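Local coordinates for putative efflux transporter (Bacteroides eggerthii, PDB 4L8J), which probably serves as a periplasmic adaptor (membrane-fusion protein) of the HlyD family, linking an inner-membrane transporter to an outer-membrane channel in an efflux pump, at the interface of chains A and B. Numbering follows the deposited sequence. Chains: chain A/B, Putative efflux transporter.

Contact 1: the interface of chains A and B. Residues chain A 11-13, 277; chain B 309-311, 326.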
loop_
_atom_site.group_PDB
_atom_site.type_symbol
_atom_site.label_atom_id
_atom_site.label_comp_id
_atom_site.label_asym_id
_atom_site.label_seq_id
_atom_site.Cartn_x
_atom_site.Cartn_y
_atom_site.Cartn_z
ATOM N N LYS A 11 -17.968 -22.298 3.861
ATOM C CA LYS A 11 -17.708 -21.115 4.695
ATOM C C LYS A 11 -17.975 -19.917 3.791
ATOM O O LYS A 11 -17.803 -20.016 2.573
ATOM C CB LYS A 11 -16.294 -21.090 5.297
ATOM C CG LYS A 11 -16.080 -22.086 6.437
ATOM C CD LYS A 11 -14.716 -21.898 7.092
ATOM C CE LYS A 11 -14.313 -23.053 7.987
ATOM N NZ LYS A 11 -13.893 -24.251 7.208
ATOM N N THR A 12 -18.523 -18.832 4.355
ATOM C CA THR A 12 -18.876 -17.644 3.589
ATOM C C THR A 12 -18.401 -16.385 4.300
ATOM O O THR A 12 -18.051 -16.425 5.480
ATOM C CB THR A 12 -20.406 -17.543 3.388
ATOM O OG1 THR A 12 -21.004 -17.321 4.668
ATOM C CG2 THR A 12 -21.026 -18.752 2.672
ATOM N N ALA A 13 -18.470 -15.262 3.595
ATOM C CA ALA A 13 -18.187 -13.936 4.135
ATOM C C ALA A 13 -19.067 -12.957 3.444
ATOM O O ALA A 13 -19.552 -13.231 2.333
ATOM C CB ALA A 13 -16.721 -13.571 3.925
ATOM N N VAL A 277 -23.802 -16.375 -2.752
ATOM C CA VAL A 277 -24.780 -17.159 -2.008
ATOM C C VAL A 277 -26.073 -16.353 -1.899
ATOM O O VAL A 277 -26.096 -15.311 -1.252
ATOM C CB VAL A 277 -24.259 -17.560 -0.611
ATOM C CG1 VAL A 277 -25.301 -18.390 0.148
ATOM C CG2 VAL A 277 -22.943 -18.309 -0.723
ATOM N N THR B 309 -23.158 -12.048 -0.208
ATOM C CA THR B 309 -22.465 -13.160 0.434
ATOM C C THR B 309 -21.666 -13.982 -0.586
ATOM O O THR B 309 -22.228 -14.459 -1.569
ATOM C CB THR B 309 -23.486 -14.027 1.191
ATOM O OG1 THR B 309 -24.217 -13.178 2.064
ATOM C CG2 THR B 309 -22.827 -15.140 1.983
ATOM N N VAL B 310 -20.371 -14.199 -0.315
ATOM C CA VAL B 310 -19.515 -15.020 -1.190
ATOM C C VAL B 310 -19.042 -16.285 -0.439
ATOM O O VAL B 310 -18.892 -16.240 0.770
ATOM C CB VAL B 310 -18.300 -14.252 -1.791
ATOM C CG1 VAL B 310 -18.743 -13.141 -2.750
ATOM C CG2 VAL B 310 -17.380 -13.683 -0.700
ATOM N N VAL B 311 -18.762 -17.383 -1.162
ATOM C CA VAL B 311 -18.186 -18.613 -0.593
ATOM C C VAL B 311 -16.668 -18.361 -0.394
ATOM O O VAL B 311 -16.036 -17.864 -1.314
ATOM C CB VAL B 311 -18.442 -19.828 -1.534
ATOM C CG1 VAL B 311 -17.579 -21.033 -1.152
ATOM C CG2 VAL B 311 -19.926 -20.206 -1.565
ATOM N N GLU B 326 -24.360 -23.081 5.055
ATOM C CA GLU B 326 -23.337 -22.211 5.604
ATOM C C GLU B 326 -22.871 -22.794 6.932
ATOM O O GLU B 326 -23.703 -23.104 7.788
ATOM C CB GLU B 326 -23.863 -20.772 5.760
ATOM C CG GLU B 326 -24.168 -20.109 4.415
ATOM C CD GLU B 326 -24.340 -18.593 4.411
ATOM O OE1 GLU B 326 -23.580 -17.894 5.120
ATOM O OE2 GLU B 326 -25.201 -18.101 3.647
HETATM O O HOH W 1 -25.528 -12.574 -1.697
#
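A side-chain bond runs from the hydroxyl OG1 of A:Thr12 to the carboxylate oxygen OE1 of B:Glu326, at 2.7 Å. The hydroxyl meets the carboxylate from above its plane, 51° out of it. The hydroxyl of A:Thr12 sits between its own backbone N and carbonyl carbon (chi1 67°). This leaves the methyl CG2 to pack beside B:Glu326 CD, 3.7 Å away. The threonine side chain runs roughly perpendicular to that of the glutamate. Backbone pairs join the chains below this bond. A:Val277 N donates to B:Thr309 O at 2.7 Å. A water continues the pairing. It lies 2.8 Å from A:Val277 O and also bonds to B:Thr309 N, so both backbone polar groups of each residue are engaged. On the other edge of strand 309-313, A:Ala13 and B:Val310 pair antiparallel. A:Ala13 N gives its hydrogen to B:Val310 O at 3.0 Å, and B:Val310 N returns one to A:Ala13 O. B:Thr309 and B:Val310 thus use their backbones toward two different strands of chain A. Apolar groups fill in between the polar ones. B:Thr309 CG2 touches A:Thr12 CB at 3.7 Å and also reaches A:Val277 CB. A:Val277 CG2 meets B:Val311 CG2 at 3.7 Å, while its other methyl, CG1, faces OE2 of B:Glu326. In the fold, strand 309-313 of chain B lies between strands 8-14 and 271-278 of chain A, with strand 324-326 of chain B contributing the glutamate. The patch is therefore part of a β-structure built from both chains.

Contact 2: the interface of chains A and B. Residues chain A 315, 318-320; chain B 275, 282.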
loop_
_atom_site.group_PDB
_atom_site.type_symbol
_atom_site.label_atom_id
_atom_site.label_comp_id
_atom_site.label_asym_id
_atom_site.label_seq_id
_atom_site.Cartn_x
_atom_site.Cartn_y
_atom_site.Cartn_z
ATOM N N VAL A 315 -3.246 -23.422 -15.426
ATOM C CA VAL A 315 -3.055 -24.059 -14.107
ATOM C C VAL A 315 -4.085 -25.157 -13.799
ATOM O O VAL A 315 -3.767 -26.031 -12.990
ATOM C CB VAL A 315 -2.941 -23.081 -12.900
ATOM C CG1 VAL A 315 -1.976 -21.930 -13.180
ATOM C CG2 VAL A 315 -4.302 -22.556 -12.444
ATOM N N LEU A 318 -3.506 -29.286 -15.481
ATOM C CA LEU A 318 -2.201 -29.891 -15.193
ATOM C C LEU A 318 -2.238 -30.844 -14.019
ATOM O O LEU A 318 -3.013 -30.654 -13.084
ATOM C CB LEU A 318 -1.168 -28.781 -14.890
ATOM C CG LEU A 318 -0.796 -27.877 -16.042
ATOM C CD1 LEU A 318 0.025 -26.703 -15.552
ATOM C CD2 LEU A 318 -0.046 -28.642 -17.121
ATOM N N VAL A 319 -1.350 -31.842 -14.058
ATOM C CA VAL A 319 -1.150 -32.816 -12.976
ATOM C C VAL A 319 0.357 -32.856 -12.635
ATOM O O VAL A 319 1.184 -32.451 -13.446
ATOM C CB VAL A 319 -1.718 -34.245 -13.266
ATOM C CG1 VAL A 319 -3.210 -34.199 -13.581
ATOM C CG2 VAL A 319 -0.946 -34.950 -14.378
ATOM N N GLU A 320 0.696 -33.319 -11.426
ATOM C CA GLU A 320 2.067 -33.429 -10.931
ATOM C C GLU A 320 2.965 -34.165 -11.934
ATOM O O GLU A 320 2.624 -35.260 -12.365
ATOM C CB GLU A 320 2.045 -34.176 -9.574
ATOM C CG GLU A 320 3.388 -34.222 -8.855
ATOM C CD GLU A 320 3.958 -32.881 -8.428
ATOM O OE1 GLU A 320 3.177 -31.915 -8.285
ATOM O OE2 GLU A 320 5.185 -32.807 -8.196
ATOM N N TRP B 275 2.497 -23.840 -9.744
ATOM C CA TRP B 275 3.169 -24.876 -10.534
ATOM C C TRP B 275 4.540 -24.342 -10.862
ATOM O O TRP B 275 4.633 -23.309 -11.525
ATOM C CB TRP B 275 2.411 -25.214 -11.836
ATOM C CG TRP B 275 1.113 -25.944 -11.690
ATOM C CD1 TRP B 275 -0.127 -25.493 -12.050
ATOM C CD2 TRP B 275 0.933 -27.285 -11.212
ATOM N NE1 TRP B 275 -1.070 -26.470 -11.825
ATOM C CE2 TRP B 275 -0.449 -27.576 -11.296
ATOM C CE3 TRP B 275 1.815 -28.286 -10.754
ATOM C CZ2 TRP B 275 -0.976 -28.824 -10.918
ATOM C CZ3 TRP B 275 1.295 -29.515 -10.382
ATOM C CH2 TRP B 275 -0.091 -29.763 -10.431
ATOM N N VAL B 282 5.992 -29.739 -14.826
ATOM C CA VAL B 282 5.466 -28.986 -13.689
ATOM C C VAL B 282 5.418 -29.845 -12.435
ATOM O O VAL B 282 5.222 -31.051 -12.514
ATOM C CB VAL B 282 4.101 -28.312 -13.946
ATOM C CG1 VAL B 282 4.229 -27.222 -15.008
ATOM C CG2 VAL B 282 3.015 -29.331 -14.304
#
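The indole of B:Trp275 is the apolar centre, and A:Leu318 lies across one of its faces. A:Leu318 CD1 sits over the five-membered ring, 3.9 Å from its centroid, in a CH-pi contact. CB of the same leucine rests 3.7 Å above the ring plane, nearer the ring's margin than its middle. The leucine runs antiparallel to the indole, alongside it. B:Val282 CG2 lies over the same face, also near the margin, and reaches A:Val319 O at 3.7 Å. Its position between the backbone N and carbonyl carbon of B:Val282 turns this methyl to the ring. At the pyrrole end, A:Val315 CB packs against B:Trp275 CD1 at 3.8 Å. At the benzene end, the backbone around A:Val319 and A:Glu320 passes CH2 and CZ3. The polar rim begins at NE1 of B:Trp275, which donates a hydrogen bond to A:Val315 O at 3.0 Å. The oxygen lies at the ring edge, close to the indole plane, and accepts on a lone pair in its carbonyl plane. CG of B:Trp275 lies opposite its own carbonyl carbon, beside the backbone N (chi1 -70°), which carries the indole N-H toward chain A. Farther round, the carboxylate oxygen OE1 of A:Glu320 comes within 3.7 Å of B:Trp275 CZ3, and the carboxylate is turned 35° from the indole plane. A phenylalanine in place of B:Trp275 would probably leave A:Val315 O without its N-H donor and reduce the packing under A:Leu318. The site fits an indole from strand 271-278 of chain B against the 3-10 helix 315-317 and following loop of chain A. It helps hold the two chains together in the deposited dimer, though the structure alone does not show that this pairing occurs in the working pump.

The centres of the C-alpha atoms of contact 1 and contact 2 are about 28 Å apart. They share no residue, but both use strand 271-278, from chain A in contact 1 and from chain B in contact 2. The interface is two-fold symmetric, so each contact recurs with the chains exchanged. The segment from strand 309-313 through the 3-10 helix and loop to strand 324-326 supplies the other partner. It comes from chain B in contact 1 and chain A in contact 2. Each chain's C-terminal segment thus packs on its partner, as in a swapped arrangement, if the deposited dimer is the biological one.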